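Local coordinates for 2,4-dihydroxyhept-2-ene-1,7-dioic acid aldolase (Kordia algicida OT-1, PDB 6BDE), which probably senses nitric oxide as an H-NOX protein that binds haem, an iron protoporphyrin, at residues A[2-7]-A[37-42]. The protein carries 1 engineered substitution. Sequence-based numbering, arbitrary orientation.
With HEM (protoporphyrin IX containing Fe), chain B.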
loop_
_atom_site.group_PDB
_atom_site.type_symbol
_atom_site.label_atom_id
_atom_site.label_comp_id
_atom_site.label_asym_id
_atom_site.label_seq_id
_atom_site.Cartn_x
_atom_site.Cartn_y
_atom_site.Cartn_z
ATOM N N LYS A 2 12.279 -0.961 -0.987
ATOM C CA LYS A 2 12.981 0.306 -1.121
ATOM C C LYS A 2 12.905 1.105 0.176
ATOM O O LYS A 2 11.960 0.976 0.960
ATOM C CB LYS A 2 12.400 1.122 -2.277
ATOM C CG LYS A 2 12.622 0.499 -3.647
ATOM C CD LYS A 2 14.076 0.089 -3.846
ATOM C CE LYS A 2 15.000 1.297 -3.909
ATOM N NZ LYS A 2 16.434 0.902 -3.865
ATOM N N GLY A 3 13.921 1.940 0.396
ATOM C CA GLY A 3 14.011 2.700 1.629
ATOM C C GLY A 3 12.941 3.757 1.792
ATOM O O GLY A 3 12.653 4.157 2.925
ATOM N N ILE A 4 12.348 4.222 0.689
ATOM C CA ILE A 4 11.274 5.208 0.785
ATOM C C ILE A 4 10.086 4.633 1.546
ATOM O O ILE A 4 9.379 5.363 2.252
ATOM C CB ILE A 4 10.872 5.699 -0.621
ATOM C CG1 ILE A 4 9.750 6.737 -0.534
ATOM C CG2 ILE A 4 10.466 4.530 -1.509
ATOM C CD1 ILE A 4 10.196 8.072 0.018
ATOM N N ILE A 5 9.859 3.324 1.434
ATOM C CA ILE A 5 8.781 2.691 2.186
ATOM C C ILE A 5 9.096 2.704 3.676
ATOM O O ILE A 5 8.202 2.888 4.511
ATOM C CB ILE A 5 8.538 1.263 1.667
ATOM C CG1 ILE A 5 8.367 1.277 0.148
ATOM C CG2 ILE A 5 7.314 0.653 2.330
ATOM C CD1 ILE A 5 7.181 2.090 -0.320
ATOM N N PHE A 6 10.368 2.519 4.035
ATOM C CA PHE A 6 10.754 2.532 5.443
ATOM C C PHE A 6 10.684 3.941 6.021
ATOM O O PHE A 6 10.142 4.148 7.113
ATOM C CB PHE A 6 12.163 1.959 5.608
ATOM C CG PHE A 6 12.229 0.463 5.497
ATOM C CD1 PHE A 6 11.993 -0.339 6.603
ATOM C CD2 PHE A 6 12.538 -0.142 4.290
ATOM C CE1 PHE A 6 12.059 -1.717 6.503
ATOM C CE2 PHE A 6 12.605 -1.519 4.184
ATOM C CZ PHE A 6 12.365 -2.308 5.293
ATOM N N THR A 7 11.229 4.924 5.298
ATOM C CA THR A 7 11.301 6.282 5.829
ATOM C C THR A 7 9.914 6.887 6.016
ATOM O O THR A 7 9.635 7.513 7.045
ATOM C CB THR A 7 12.150 7.163 4.910
ATOM O OG1 THR A 7 11.574 7.185 3.598
ATOM C CG2 THR A 7 13.574 6.630 4.827
ATOM N N TYR A 37 17.714 4.139 7.406
ATOM C CA TYR A 37 17.298 3.905 6.034
ATOM C C TYR A 37 17.500 5.159 5.197
ATOM O O TYR A 37 17.376 6.284 5.689
ATOM C CB TYR A 37 15.825 3.484 5.958
ATOM C CG TYR A 37 15.485 2.290 6.810
ATOM C CD1 TYR A 37 15.765 1.004 6.377
ATOM C CD2 TYR A 37 14.885 2.448 8.051
ATOM C CE1 TYR A 37 15.455 -0.092 7.154
ATOM C CE2 TYR A 37 14.571 1.358 8.838
ATOM C CZ TYR A 37 14.858 0.090 8.384
ATOM O OH TYR A 37 14.547 -1.002 9.163
ATOM N N THR A 38 17.807 4.945 3.921
ATOM C CA THR A 38 17.846 6.001 2.923
ATOM C C THR A 38 16.829 5.688 1.832
ATOM O O THR A 38 16.514 4.522 1.576
ATOM C CB THR A 38 19.240 6.150 2.308
ATOM O OG1 THR A 38 19.183 7.073 1.213
ATOM C CG2 THR A 38 19.746 4.809 1.801
ATOM N N SER A 39 16.330 6.746 1.183
ATOM C CA SER A 39 15.215 6.600 0.249
ATOM C C SER A 39 15.550 5.657 -0.899
ATOM O O SER A 39 14.685 4.907 -1.365
ATOM C CB SER A 39 14.808 7.966 -0.300
ATOM O OG SER A 39 14.266 8.784 0.719
ATOM N N ILE A 40 16.790 5.686 -1.378
ATOM C CA ILE A 40 17.168 4.897 -2.545
ATOM C C ILE A 40 17.810 3.591 -2.102
ATOM O O ILE A 40 18.315 2.823 -2.928
ATOM C CB ILE A 40 18.106 5.695 -3.468
ATOM C CG1 ILE A 40 19.474 5.876 -2.806
ATOM C CG2 ILE A 40 17.483 7.038 -3.819
ATOM C CD1 ILE A 40 20.614 5.998 -3.794
ATOM N N GLY A 41 17.792 3.325 -0.800
ATOM C CA GLY A 41 18.320 2.075 -0.302
ATOM C C GLY A 41 17.393 0.906 -0.579
ATOM O O GLY A 41 16.203 1.059 -0.854
ATOM N N THR A 42 17.964 -0.293 -0.503
ATOM C CA THR A 42 17.223 -1.531 -0.707
ATOM C C THR A 42 17.445 -2.424 0.503
ATOM O O THR A 42 18.588 -2.759 0.826
ATOM C CB THR A 42 17.665 -2.241 -1.988
ATOM O OG1 THR A 42 17.407 -1.395 -3.116
ATOM C CG2 THR A 42 16.899 -3.540 -2.155
HETATM C CHA HEM B . 5.088 -1.532 -3.436
HETATM C CHB HEM B . 5.489 3.019 -6.370
HETATM C CHC HEM B . 0.096 2.797 -7.485
HETATM C CHD HEM B . -0.357 -1.632 -4.337
HETATM C C1A HEM B . 5.321 -0.097 -4.326
HETATM C C2A HEM B . 6.602 0.415 -4.012
HETATM C C3A HEM B . 6.695 1.532 -4.738
HETATM C C4A HEM B . 5.467 1.611 -5.424
HETATM C CMA HEM B . 7.872 2.503 -4.811
HETATM C CAA HEM B . 7.655 -0.186 -3.082
HETATM C CBA HEM B . 8.527 -1.136 -3.909
HETATM C CGA HEM B . 9.693 -1.679 -3.087
HETATM O O1A HEM B . 10.618 -2.316 -3.658
HETATM O O2A HEM B . 9.736 -1.491 -1.843
HETATM C C1B HEM B . 3.905 3.212 -6.809
HETATM C C2B HEM B . 3.462 4.554 -7.424
HETATM C C3B HEM B . 2.066 4.425 -7.686
HETATM C C4B HEM B . 1.720 3.037 -7.234
HETATM C CMB HEM B . 4.350 5.766 -7.706
HETATM C CAB HEM B . 1.120 5.449 -8.305
HETATM C CBB HEM B . 1.367 5.957 -9.495
HETATM C C1C HEM B . -0.215 1.428 -6.504
HETATM C C2C HEM B . -1.602 1.284 -6.278
HETATM C C3C HEM B . -1.706 0.192 -5.502
HETATM C C4C HEM B . -0.381 -0.247 -5.321
HETATM C CMC HEM B . -2.731 2.170 -6.801
HETATM C CAC HEM B . -2.978 -0.443 -4.950
HETATM C CBC HEM B . -3.458 -1.531 -5.512
HETATM C C1D HEM B . 1.261 -1.745 -3.922
HETATM C C2D HEM B . 1.410 -2.717 -2.775
HETATM C C3D HEM B . 2.804 -2.736 -2.495
HETATM C C4D HEM B . 3.456 -1.755 -3.494
HETATM C CMD HEM B . 0.317 -3.523 -2.078
HETATM C CAD HEM B . 3.505 -3.565 -1.420
HETATM C CBD HEM B . 4.479 -4.561 -2.043
HETATM C CGD HEM B . 3.794 -5.918 -2.161
HETATM O O1D HEM B . 2.549 -6.004 -1.994
HETATM O O2D HEM B . 4.477 -6.941 -2.429
HETATM N NA HEM B . 4.485 0.640 -5.171
HETATM N NB HEM B . 2.765 2.197 -6.590
HETATM N NC HEM B . 0.651 0.527 -5.874
HETATM N ND HEM B . 2.462 -1.014 -4.412
HETATM FE FE HEM B . 2.653 0.283 -5.951
#
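At the propionate edge of the haem pocket, K2 and G3, at the start of helix 3-17, bind the loop 37-42. K2 faces both ways: its backbone N donates a nearly straight hydrogen bond to haem O2A (2.7 Å), while its side chain, bent at chi2 and chi3 (-49° and -67°), brings NZ back onto the loop. There NZ donates hydrogen bonds to T42 OG1 at 2.6 Å and I40 O at 2.8 Å, the latter from above the carbonyl plane, with a weak third bond to G41 O. An alanine here would probably leave I40 O and T42 OG1 without their ammonium mate and the loop less firmly tied to the helix start. G41 O also accepts G3 N (2.7 Å), part of a single beta bridge between K2 and T42. The type I turn T38–G41 sits against the first turn of an H-NOX N-terminal helix, where G3 CA makes a CA-H...O contact with T38 O (3.1 Å), and a CB on G3 would run into that oxygen. One helical turn on, the F6 and Y37 rings form an offset stack, centroids 4.2 Å apart and planes at 12°, with F6 CB also over the Y37 face. Y37 OH hydrogen-bonds E47 OE1, and helix 45-59 packs against F6 through M48 and L51.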